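Local coordinates for dihydrodipicolinate synthase (Bacillus anthracis, PDB 1XKY), which probably catalyses the condensation of pyruvate with aspartate semialdehyde that opens the lysine branch of aspartate-family amino acid biosynthesis, at residues A86-N91 and I97-K102; K102-G107 and T137-M142; G125-F130 and V159-E164. All coordinates share one frame; numbering follows the deposited sequence.

Contact 1 (A86-N91 and I97-K102)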
# COMPACT_ATOMS: atom_id res chain seq x y z
N ALA A 86 -20.63 -6.51 24.25
CA ALA A 86 -21.12 -7.38 23.18
C ALA A 86 -20.84 -6.79 21.79
O ALA A 86 -21.08 -5.62 21.55
CB ALA A 86 -22.61 -7.62 23.34
N GLY A 87 -20.36 -7.63 20.88
CA GLY A 87 -20.02 -7.19 19.53
C GLY A 87 -21.24 -7.17 18.62
O GLY A 87 -21.43 -8.07 17.80
N THR A 88 -22.06 -6.13 18.74
CA THR A 88 -23.38 -6.12 18.10
C THR A 88 -23.41 -5.44 16.73
O THR A 88 -24.36 -5.62 15.96
CB THR A 88 -24.42 -5.46 19.01
OG1 THR A 88 -24.04 -4.10 19.28
CG2 THR A 88 -24.57 -6.21 20.32
N GLY A 89 -22.36 -4.67 16.42
CA GLY A 89 -22.30 -3.94 15.16
C GLY A 89 -21.91 -4.80 13.96
O GLY A 89 -20.95 -5.56 14.02
N SER A 90 -22.69 -4.67 12.88
CA SER A 90 -22.35 -5.28 11.60
C SER A 90 -22.26 -4.17 10.54
O SER A 90 -22.17 -2.99 10.87
CB SER A 90 -23.38 -6.37 11.23
OG SER A 90 -24.68 -5.84 11.03
N ASN A 91 -22.27 -4.56 9.27
CA ASN A 91 -22.28 -3.62 8.15
C ASN A 91 -23.70 -3.26 7.66
O ASN A 91 -23.87 -2.64 6.60
CB ASN A 91 -21.40 -4.13 7.00
CG ASN A 91 -21.94 -5.40 6.34
OD1 ASN A 91 -21.37 -5.87 5.35
ND2 ASN A 91 -23.02 -5.97 6.88
N ILE A 97 -28.96 -2.32 15.02
CA ILE A 97 -29.93 -1.85 16.01
C ILE A 97 -30.69 -3.03 16.65
O ILE A 97 -30.79 -3.11 17.87
CB ILE A 97 -30.92 -0.82 15.39
CG1 ILE A 97 -30.19 0.51 15.15
CG2 ILE A 97 -32.15 -0.63 16.28
CD1 ILE A 97 -30.91 1.48 14.23
N ASP A 98 -31.19 -3.95 15.84
CA ASP A 98 -31.89 -5.12 16.37
C ASP A 98 -31.02 -5.88 17.38
O ASP A 98 -31.44 -6.13 18.50
CB ASP A 98 -32.32 -6.06 15.26
CG ASP A 98 -33.22 -7.17 15.77
OD1 ASP A 98 -34.36 -6.87 16.21
OD2 ASP A 98 -32.79 -8.35 15.76
N LEU A 99 -29.81 -6.26 16.96
CA LEU A 99 -28.94 -7.07 17.83
C LEU A 99 -28.51 -6.29 19.08
O LEU A 99 -28.33 -6.86 20.15
CB LEU A 99 -27.71 -7.56 17.05
CG LEU A 99 -26.78 -8.55 17.75
CD1 LEU A 99 -27.53 -9.82 18.20
CD2 LEU A 99 -25.65 -8.91 16.84
N THR A 100 -28.37 -4.98 18.93
CA THR A 100 -28.00 -4.12 20.05
C THR A 100 -29.11 -4.14 21.12
O THR A 100 -28.80 -4.23 22.32
CB THR A 100 -27.66 -2.70 19.57
OG1 THR A 100 -26.47 -2.75 18.75
CG2 THR A 100 -27.42 -1.75 20.72
N LYS A 101 -30.37 -4.09 20.68
CA LYS A 101 -31.53 -4.21 21.58
C LYS A 101 -31.50 -5.54 22.30
O LYS A 101 -31.68 -5.59 23.51
CB LYS A 101 -32.86 -4.12 20.82
CG LYS A 101 -33.07 -2.87 19.98
CD LYS A 101 -33.65 -1.70 20.75
CE LYS A 101 -33.89 -0.50 19.85
NZ LYS A 101 -34.85 -0.79 18.75
N LYS A 102 -31.30 -6.62 21.55
CA LYS A 102 -31.26 -7.95 22.12
C LYS A 102 -30.15 -8.12 23.16
O LYS A 102 -30.38 -8.67 24.23
CB LYS A 102 -31.16 -9.01 21.02
CG LYS A 102 -32.46 -9.21 20.25
CD LYS A 102 -32.21 -9.77 18.87
CE LYS A 102 -33.45 -10.42 18.28
NZ LYS A 102 -34.65 -9.56 18.44

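Contact 2 (K102-G107 and T137-M142)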
# COMPACT_ATOMS: atom_id res chain seq x y z
N LYS A 102 -31.30 -6.62 21.55
CA LYS A 102 -31.26 -7.95 22.12
C LYS A 102 -30.15 -8.12 23.16
O LYS A 102 -30.38 -8.67 24.23
CB LYS A 102 -31.16 -9.01 21.02
CG LYS A 102 -32.46 -9.21 20.25
CD LYS A 102 -32.21 -9.77 18.87
CE LYS A 102 -33.45 -10.42 18.28
NZ LYS A 102 -34.65 -9.56 18.44
N ALA A 103 -28.95 -7.63 22.84
CA ALA A 103 -27.85 -7.62 23.81
C ALA A 103 -28.21 -6.81 25.06
O ALA A 103 -27.94 -7.24 26.18
CB ALA A 103 -26.57 -7.09 23.18
N THR A 104 -28.82 -5.65 24.87
CA THR A 104 -29.21 -4.80 25.99
C THR A 104 -30.19 -5.55 26.91
O THR A 104 -30.08 -5.49 28.14
CB THR A 104 -29.86 -3.48 25.51
OG1 THR A 104 -28.91 -2.73 24.75
CG2 THR A 104 -30.35 -2.62 26.68
N GLU A 105 -31.13 -6.27 26.29
CA GLU A 105 -32.14 -7.04 27.01
C GLU A 105 -31.59 -8.17 27.88
O GLU A 105 -32.20 -8.51 28.89
CB GLU A 105 -33.15 -7.63 26.03
CG GLU A 105 -34.09 -6.63 25.40
CD GLU A 105 -34.86 -7.22 24.21
OE1 GLU A 105 -34.67 -8.42 23.91
OE2 GLU A 105 -35.65 -6.49 23.58
N VAL A 106 -30.46 -8.76 27.50
CA VAL A 106 -29.85 -9.82 28.31
C VAL A 106 -28.77 -9.34 29.28
O VAL A 106 -28.07 -10.15 29.88
CB VAL A 106 -29.31 -11.00 27.45
CG1 VAL A 106 -30.40 -11.55 26.55
CG2 VAL A 106 -28.07 -10.60 26.64
N GLY A 107 -28.63 -8.02 29.42
CA GLY A 107 -27.85 -7.45 30.52
C GLY A 107 -26.37 -7.20 30.31
O GLY A 107 -25.62 -7.09 31.29
N THR A 137 -29.89 2.57 22.11
CA THR A 137 -29.57 1.90 23.37
C THR A 137 -29.12 2.89 24.44
O THR A 137 -28.44 3.87 24.14
CB THR A 137 -28.47 0.80 23.19
OG1 THR A 137 -28.34 0.04 24.39
CG2 THR A 137 -27.11 1.41 22.83
N PRO A 138 -29.49 2.63 25.71
CA PRO A 138 -28.96 3.43 26.80
C PRO A 138 -27.53 3.04 27.19
O PRO A 138 -26.87 3.75 27.95
CB PRO A 138 -29.93 3.11 27.94
CG PRO A 138 -30.35 1.72 27.67
CD PRO A 138 -30.43 1.60 26.19
N LEU A 139 -27.06 1.91 26.66
CA LEU A 139 -25.75 1.38 27.01
C LEU A 139 -24.60 2.19 26.42
O LEU A 139 -24.74 2.78 25.35
CB LEU A 139 -25.62 -0.07 26.54
CG LEU A 139 -26.45 -1.11 27.30
CD1 LEU A 139 -26.08 -2.49 26.79
CD2 LEU A 139 -26.23 -1.02 28.79
N PRO A 140 -23.46 2.20 27.12
CA PRO A 140 -22.23 2.75 26.56
C PRO A 140 -21.80 2.02 25.28
O PRO A 140 -22.03 0.81 25.12
CB PRO A 140 -21.20 2.52 27.67
CG PRO A 140 -21.98 2.35 28.90
CD PRO A 140 -23.26 1.73 28.50
N VAL A 141 -21.18 2.78 24.38
CA VAL A 141 -20.74 2.29 23.08
C VAL A 141 -19.23 2.50 22.90
O VAL A 141 -18.70 3.60 23.15
CB VAL A 141 -21.50 3.00 21.93
CG1 VAL A 141 -20.90 2.64 20.57
CG2 VAL A 141 -22.97 2.65 21.98
N MET A 142 -18.55 1.44 22.45
CA MET A 142 -17.15 1.50 22.04
C MET A 142 -17.11 1.29 20.53
O MET A 142 -17.64 0.30 20.01
CB MET A 142 -16.32 0.43 22.75
CG MET A 142 -14.83 0.41 22.36
SD MET A 142 -13.82 -0.84 23.22
CE MET A 142 -13.64 -0.11 24.83

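Contact 3 (G125-F130 and V159-E164). With K (potassium ion), chain F.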
# COMPACT_ATOMS: atom_id res chain seq x y z
N GLY A 125 -21.56 8.43 6.17
CA GLY A 125 -22.33 7.18 6.28
C GLY A 125 -22.09 6.50 7.62
O GLY A 125 -23.04 6.14 8.33
N MET A 126 -20.82 6.38 7.98
CA MET A 126 -20.44 5.77 9.24
C MET A 126 -20.91 6.60 10.42
O MET A 126 -21.36 6.06 11.42
CB MET A 126 -18.92 5.55 9.30
CG MET A 126 -18.48 4.39 8.45
SD MET A 126 -16.78 3.93 8.77
CE MET A 126 -15.90 5.09 7.72
N TYR A 127 -20.81 7.92 10.30
CA TYR A 127 -21.33 8.80 11.33
C TYR A 127 -22.83 8.52 11.60
O TYR A 127 -23.24 8.33 12.75
CB TYR A 127 -21.09 10.27 10.98
CG TYR A 127 -21.70 11.17 12.01
CD1 TYR A 127 -21.03 11.45 13.19
CD2 TYR A 127 -22.99 11.67 11.84
CE1 TYR A 127 -21.62 12.24 14.18
CE2 TYR A 127 -23.58 12.45 12.81
CZ TYR A 127 -22.89 12.74 13.97
OH TYR A 127 -23.47 13.52 14.94
N GLN A 128 -23.63 8.49 10.53
CA GLN A 128 -25.06 8.21 10.68
C GLN A 128 -25.33 6.80 11.19
O GLN A 128 -26.27 6.57 11.96
CB GLN A 128 -25.79 8.45 9.36
CG GLN A 128 -25.76 9.90 8.87
CD GLN A 128 -26.42 10.91 9.83
OE1 GLN A 128 -26.04 12.08 9.84
NE2 GLN A 128 -27.40 10.46 10.61
N HIS A 129 -24.50 5.86 10.77
CA HIS A 129 -24.61 4.46 11.19
C HIS A 129 -24.43 4.34 12.71
O HIS A 129 -25.30 3.82 13.40
CB HIS A 129 -23.56 3.64 10.41
CG HIS A 129 -23.32 2.25 10.92
ND1 HIS A 129 -24.10 1.17 10.55
CD2 HIS A 129 -22.34 1.76 11.72
CE1 HIS A 129 -23.61 0.07 11.11
NE2 HIS A 129 -22.55 0.40 11.83
N PHE A 130 -23.30 4.84 13.21
CA PHE A 130 -22.96 4.74 14.63
C PHE A 130 -23.91 5.56 15.49
O PHE A 130 -24.33 5.12 16.56
CB PHE A 130 -21.52 5.19 14.86
CG PHE A 130 -20.47 4.24 14.33
CD1 PHE A 130 -20.48 2.90 14.68
CD2 PHE A 130 -19.46 4.70 13.49
CE1 PHE A 130 -19.50 2.03 14.21
CE2 PHE A 130 -18.48 3.83 13.01
CZ PHE A 130 -18.49 2.50 13.38
N VAL A 159 -14.46 10.36 14.56
CA VAL A 159 -14.40 9.84 15.93
C VAL A 159 -14.69 10.94 16.93
O VAL A 159 -15.44 10.73 17.89
CB VAL A 159 -13.04 9.17 16.26
CG1 VAL A 159 -12.99 8.75 17.73
CG2 VAL A 159 -12.83 7.97 15.38
N VAL A 160 -14.13 12.12 16.69
CA VAL A 160 -14.37 13.27 17.55
C VAL A 160 -15.87 13.63 17.55
O VAL A 160 -16.46 13.80 18.61
CB VAL A 160 -13.51 14.51 17.15
CG1 VAL A 160 -13.94 15.75 17.95
CG2 VAL A 160 -12.03 14.24 17.35
N ARG A 161 -16.47 13.75 16.38
CA ARG A 161 -17.92 14.03 16.29
C ARG A 161 -18.73 12.98 17.06
O ARG A 161 -19.63 13.32 17.82
CB ARG A 161 -18.40 14.07 14.84
CG ARG A 161 -17.84 15.19 14.00
CD ARG A 161 -18.26 15.02 12.55
NE ARG A 161 -19.71 15.14 12.38
CZ ARG A 161 -20.39 14.68 11.33
NH1 ARG A 161 -19.78 14.04 10.35
NH2 ARG A 161 -21.71 14.85 11.27
N LEU A 162 -18.40 11.70 16.85
CA LEU A 162 -19.11 10.62 17.54
C LEU A 162 -18.92 10.67 19.06
O LEU A 162 -19.86 10.40 19.81
CB LEU A 162 -18.70 9.26 16.96
CG LEU A 162 -19.25 9.00 15.56
CD1 LEU A 162 -18.62 7.77 14.93
CD2 LEU A 162 -20.77 8.87 15.57
N SER A 163 -17.73 11.08 19.51
CA SER A 163 -17.43 11.21 20.94
C SER A 163 -18.32 12.24 21.65
O SER A 163 -18.47 12.19 22.87
CB SER A 163 -15.95 11.57 21.18
OG SER A 163 -15.72 12.96 20.97
N GLU A 164 -18.88 13.18 20.89
CA GLU A 164 -19.81 14.15 21.44
C GLU A 164 -21.18 13.55 21.74
O GLU A 164 -21.99 14.18 22.41
CB GLU A 164 -19.95 15.34 20.49
CG GLU A 164 -18.67 16.15 20.38
CD GLU A 164 -18.70 17.16 19.25
OE1 GLU A 164 -19.80 17.49 18.74
OE2 GLU A 164 -17.62 17.62 18.86
K K F . -19.36 10.65 24.87
O HOH W 1 -21.96 14.41 16.99
O HOH W 2 -17.09 10.02 26.60
O HOH W 3 -20.24 12.86 25.99

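Contact 1 (A86-N91 and I97-K102)
T88 packs against L99 and T100 on one side of helix 93-105, its carbons against both and its hydroxyl on that of T100. The polar half is a hydrogen bond in which T88 OG1 donates to T100 OG1, 2.8 Å away, with the two side chains crossing at about a right angle. T100 OG1 is in turn bonded to the backbone carbonyl of S96 one helical turn back, so the two hydroxyls form a short relay that ends on the helix backbone and satisfies polar groups in a buried setting. T88 holds its hydroxyl between its own backbone N and carbonyl carbon (chi1 60°). The same rotation swings the methyl towards the helix backbone, where T88 CG2 lies 3.8 Å from L99 O and 4.0 Å from T100 CA. L99 supplies the apolar half. With CG trans to its backbone N (chi1 -173°), the leucine reaches back over the loop, and L99 CD2 comes to rest 3.6 Å from T88 O and 3.8 Å from T88 CA, while L99 CG sits beside T88 CB. Just before T88, G87 is the centre of an inverse gamma turn, closed by a weak bond from T88 N to A86 O, a tight bend in the chain as it passes from strand 84-87 toward the loop that precedes helix 93-105. The contact thus ties the chain leaving a β-strand to the helix that follows it, within the beta-alpha-beta unit of strand 84-87, helix 93-105 and strand 110-114. On the barrel side T88 also touches V111 and L113 of strand 110-114, whereas L99 extends to K67 and Y71 of helix 64-78 and T100 to I133 of helix 123-135.

Contact 2 (K102-G107 and T137-M142)
T137 OG1 is gripped from two sides: it donates to T104 OG1, 2.9 Å away, and accepts from L139 N at 3.2 Å. The second bond is nearly straight (164° at the hydrogen) and closes an ST turn in the loop that leads into strand 141-145 of the (βα)8 barrel. T137 places this oxygen trans to its own backbone N (chi1 -171°), where it can serve the turn and the helix at once. T104, in the last turn of helix 93-105, passes the chain of bonds onward, since its hydroxyl also bonds to the backbone carbonyl of T100. Each threonine oxygen therefore has two partners, and the loop is fastened to the helix backbone by way of side chains. L139 adds the apolar part, its side chain running antiparallel to that of T104, so that L139 CD1 lies 3.5 Å from T104 OG1 and about 4.0 Å from T104 CA; the leucine also touches V108, in the loop beyond the helix. Toward solvent, where P138 is exposed, the methyl T104 CG2 approaches the proline ring at P138 CD, 4.2 Å away.

Contact 3 (G125-F130 and V159-E164)
R161 lays its guanidinium flat over the ring of Y127, the planes 15° apart, in a stacked cation-pi contact. R161 CZ stands almost straight above the centroid of the Y127 ring, 3.7 Å from it, and R161 NH2 lies over the middle of the face, 3.4 Å from Y127 CE2. The arginine chain runs extended to CD and then bends (chi3 65°), which turns the group onto the ring face. A salt bridge from R161 NH1 to E124, just ahead of segment 125-130, holds it there. The hydroxyl end of the tyrosine is linked to the backbone of R161: one water sits 2.7 Å from Y127 OH and donates to R161 O. Further in, toward the barrel, the contact becomes apolar. L162 splits its methyls between the two aromatics, L162 CD2 meeting Y127 CD1 at 3.5 Å and L162 CD1 meeting F130 CD2 at the same distance. Both F130 and L162 go on to touch L143 of strand 141-145, which the two helices flank. Further along segment 159-164, S163 O binds a potassium ion at 2.7 Å, together with carbonyls of I165, E166 and I168 and two waters. The helical segments 125-130 and 159-163 run 24° from parallel, as neighbouring outer helices of a TIM barrel do.

In the fold
Contacts 1 and 2 are close, their centres 9 Å apart; they share K102 and helix 93-105, and touch where the methyl groups of T88 and A103 pack together. Contact 3 lies about 16 Å from contact 1 and 18 Å from contact 2, centre to centre; it touches contact 1, S90 O meeting H129 CE1, but stays about 6 Å from contact 2 at the nearest atoms. Contact 1 comes first along the chain and ends at K102, where contact 2 begins; contacts 2 and 3 alternate. Contact 1 closes a strand onto the helix that follows it, while the others join neighbouring units, holding together a consecutive sector of barrel wall and outer helices, from strand 84-87 to helix 156-163.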